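Local coordinates for protein uncharacterized N-acetyltransferase D2E76_00625 (Mycobacteroides abscessus, PDB 6YCA) that probably transfers acetyl groups from acetyl coenzyme A as a GCN5-related N-acetyltransferase of the Eis family, but is unable to modify aminoglycosides, at residues A[214-220]-A[232-238]. Residues are numbered along the deposited sequence; the frame is centred on the assembly and turned at random.
Sequences DAADPVK and RYRPQDT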
loop_
_atom_site.group_PDB
_atom_site.type_symbol
_atom_site.label_atom_id
_atom_site.label_comp_id
_atom_site.label_asym_id
_atom_site.label_seq_id
_atom_site.Cartn_x
_atom_site.Cartn_y
_atom_site.Cartn_z
ATOM N N ASP A 214 -9.969 -28.826 6.969
ATOM C CA ASP A 214 -8.617 -29.276 6.656
ATOM C C ASP A 214 -8.544 -29.947 5.289
ATOM O O ASP A 214 -7.550 -29.793 4.571
ATOM C CB ASP A 214 -8.123 -30.235 7.736
ATOM C CG ASP A 214 -7.819 -29.535 9.040
ATOM O OD1 ASP A 214 -7.920 -28.289 9.087
ATOM O OD2 ASP A 214 -7.475 -30.237 10.016
ATOM N N ALA A 215 -9.588 -30.688 4.907
ATOM C CA ALA A 215 -9.559 -31.380 3.623
ATOM C C ALA A 215 -9.651 -30.414 2.451
ATOM O O ALA A 215 -9.057 -30.666 1.397
ATOM C CB ALA A 215 -10.683 -32.412 3.556
ATOM N N ALA A 216 -10.363 -29.298 2.619
ATOM C CA ALA A 216 -10.501 -28.344 1.524
ATOM C C ALA A 216 -9.203 -27.590 1.270
ATOM O O ALA A 216 -8.939 -27.179 0.134
ATOM C CB ALA A 216 -11.640 -27.367 1.817
ATOM N N ASP A 217 -8.392 -27.396 2.306
ATOM C CA ASP A 217 -7.137 -26.667 2.171
ATOM C C ASP A 217 -6.044 -27.620 1.700
ATOM O O ASP A 217 -5.771 -28.616 2.380
ATOM C CB ASP A 217 -6.754 -26.074 3.522
ATOM C CG ASP A 217 -5.642 -25.044 3.419
ATOM O OD1 ASP A 217 -5.126 -24.829 2.303
ATOM O OD2 ASP A 217 -5.287 -24.443 4.458
ATOM N N PRO A 218 -5.406 -27.367 0.553
ATOM C CA PRO A 218 -4.320 -28.259 0.120
ATOM C C PRO A 218 -3.103 -28.207 1.025
ATOM O O PRO A 218 -2.355 -29.190 1.085
ATOM C CB PRO A 218 -4.003 -27.774 -1.302
ATOM C CG PRO A 218 -4.454 -26.360 -1.318
ATOM C CD PRO A 218 -5.664 -26.298 -0.423
ATOM N N VAL A 219 -2.879 -27.095 1.722
ATOM C CA VAL A 219 -1.763 -26.983 2.657
ATOM C C VAL A 219 -2.152 -27.710 3.937
ATOM O O VAL A 219 -3.051 -27.277 4.661
ATOM C CB VAL A 219 -1.400 -25.520 2.942
ATOM C CG1 VAL A 219 0.102 -25.349 2.970
ATOM C CG2 VAL A 219 -1.999 -24.604 1.889
ATOM N N LYS A 220 -1.475 -28.798 4.219
ATOM C CA LYS A 220 -1.795 -29.555 5.417
ATOM C C LYS A 220 -1.053 -28.980 6.616
ATOM O O LYS A 220 0.067 -28.476 6.478
ATOM C CB LYS A 220 -1.405 -31.018 5.229
ATOM C CG LYS A 220 -2.164 -31.693 4.095
ATOM C CD LYS A 220 -3.669 -31.562 4.311
ATOM C CE LYS A 220 -4.452 -31.868 3.061
ATOM N NZ LYS A 220 -5.890 -31.560 3.266
ATOM N N ARG A 232 -0.570 -26.648 16.418
ATOM C CA ARG A 232 -0.801 -26.759 14.983
ATOM C C ARG A 232 -0.367 -25.467 14.308
ATOM O O ARG A 232 -0.705 -24.377 14.779
ATOM C CB ARG A 232 -2.284 -26.964 14.692
ATOM C CG ARG A 232 -2.807 -28.364 14.825
ATOM C CD ARG A 232 -4.315 -28.319 14.676
ATOM N NE ARG A 232 -4.715 -27.644 13.443
ATOM C CZ ARG A 232 -5.323 -28.241 12.425
ATOM N NH1 ARG A 232 -5.633 -29.529 12.495
ATOM N NH2 ARG A 232 -5.647 -27.539 11.347
ATOM N N TYR A 233 0.371 -25.584 13.208
ATOM C CA TYR A 233 0.788 -24.405 12.458
ATOM C C TYR A 233 0.861 -24.718 10.969
ATOM O O TYR A 233 1.133 -25.852 10.569
ATOM C CB TYR A 233 2.105 -23.806 12.975
ATOM C CG TYR A 233 3.271 -24.767 13.038
ATOM C CD1 TYR A 233 3.481 -25.564 14.159
ATOM C CD2 TYR A 233 4.166 -24.872 11.983
ATOM C CE1 TYR A 233 4.556 -26.439 14.223
ATOM C CE2 TYR A 233 5.239 -25.740 12.037
ATOM C CZ TYR A 233 5.429 -26.524 13.156
ATOM O OH TYR A 233 6.497 -27.390 13.206
ATOM N N ARG A 234 0.628 -23.689 10.153
ATOM C CA ARG A 234 0.557 -23.829 8.708
ATOM C C ARG A 234 1.394 -22.758 8.020
ATOM O O ARG A 234 1.345 -21.585 8.408
ATOM C CB ARG A 234 -0.905 -23.679 8.261
ATOM C CG ARG A 234 -1.268 -24.450 7.004
ATOM C CD ARG A 234 -2.773 -24.424 6.764
ATOM N NE ARG A 234 -3.478 -25.196 7.789
ATOM C CZ ARG A 234 -4.737 -25.614 7.691
ATOM N NH1 ARG A 234 -5.281 -26.311 8.678
ATOM N NH2 ARG A 234 -5.454 -25.346 6.607
ATOM N N PRO A 235 2.150 -23.122 6.984
ATOM C CA PRO A 235 2.876 -22.108 6.210
ATOM C C PRO A 235 1.908 -21.322 5.337
ATOM O O PRO A 235 0.895 -21.846 4.863
ATOM C CB PRO A 235 3.849 -22.938 5.363
ATOM C CG PRO A 235 3.176 -24.255 5.210
ATOM C CD PRO A 235 2.419 -24.488 6.499
ATOM N N GLN A 236 2.234 -20.047 5.115
ATOM C CA GLN A 236 1.348 -19.172 4.354
ATOM C C GLN A 236 1.583 -19.188 2.849
ATOM O O GLN A 236 1.073 -20.065 2.145
ATOM C CB GLN A 236 1.417 -17.747 4.901
ATOM C CG GLN A 236 0.960 -17.632 6.340
ATOM C CD GLN A 236 -0.515 -17.938 6.491
ATOM O OE1 GLN A 236 -0.901 -19.017 6.946
ATOM N NE2 GLN A 236 -1.352 -16.982 6.108
ATOM N N ASP A 237 2.309 -18.202 2.334
ATOM C CA ASP A 237 2.439 -18.028 0.888
ATOM C C ASP A 237 3.480 -19.009 0.349
ATOM O O ASP A 237 4.605 -18.655 -0.014
ATOM C CB ASP A 237 2.752 -16.579 0.547
ATOM C CG ASP A 237 1.717 -15.622 1.103
ATOM O OD1 ASP A 237 0.514 -15.829 0.835
ATOM O OD2 ASP A 237 2.101 -14.674 1.819
ATOM N N THR A 238 3.066 -20.277 0.284
ATOM C CA THR A 238 3.981 -21.347 -0.093
ATOM C C THR A 238 4.448 -21.205 -1.535
ATOM O O THR A 238 5.527 -21.698 -1.888
ATOM C CB THR A 238 3.307 -22.700 0.113
ATOM O OG1 THR A 238 2.187 -22.808 -0.772
ATOM C CG2 THR A 238 2.828 -22.843 1.553
#
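Asp214, in the last turn of helix 204-216, and Asp217, just after it, meet Arg232 and Arg234 of strand 229-235 in a four-residue salt-bridge network. It ties helix to strand at the surface of the second GNAT domain. Arg232 grips the Asp214 carboxylate end-on, one nitrogen to each oxygen. NH1 of Arg232 lies 3.2 Å from OD2 of Asp214, and NH2 of Arg232 lies 3.3 Å from OD1 of Asp214. Both oxygens are met on their syn sides, from somewhat out of the carboxylate plane; carboxylate and guanidinium planes are 20° apart. NH2 of Arg232 also pairs with Asp252 of the adjacent strand. The Arg234 guanidinium is turned 70° from the Asp214 carboxylate, and its NH1 makes a weak hydrogen bond, part of a salt bridge, to OD1 of Asp214. NH2 of Arg234 forms a salt bridge with OD2 of Asp217, but the modelled separation is implausibly short and its exact length doubtful. CG of Arg234 is anti to its backbone N (chi1 -150°), and the chain bends at chi3, reaching both aspartates. Val219 O lies over one face of this guanidinium.

Side-chain-to-backbone bonds lie within 214-220. Val219 N donates to OD1 of Asp217, forming an Asx turn. Lys220 NZ bonds to the carbonyl oxygens of Asp214 and Asp217.

Apolar contacts continue toward a second subunit, whose Gly48 packs on Pro235 and Thr238. Val219 CG1 lies 4.0 Å from both Pro235 CG and Thr238 CG2.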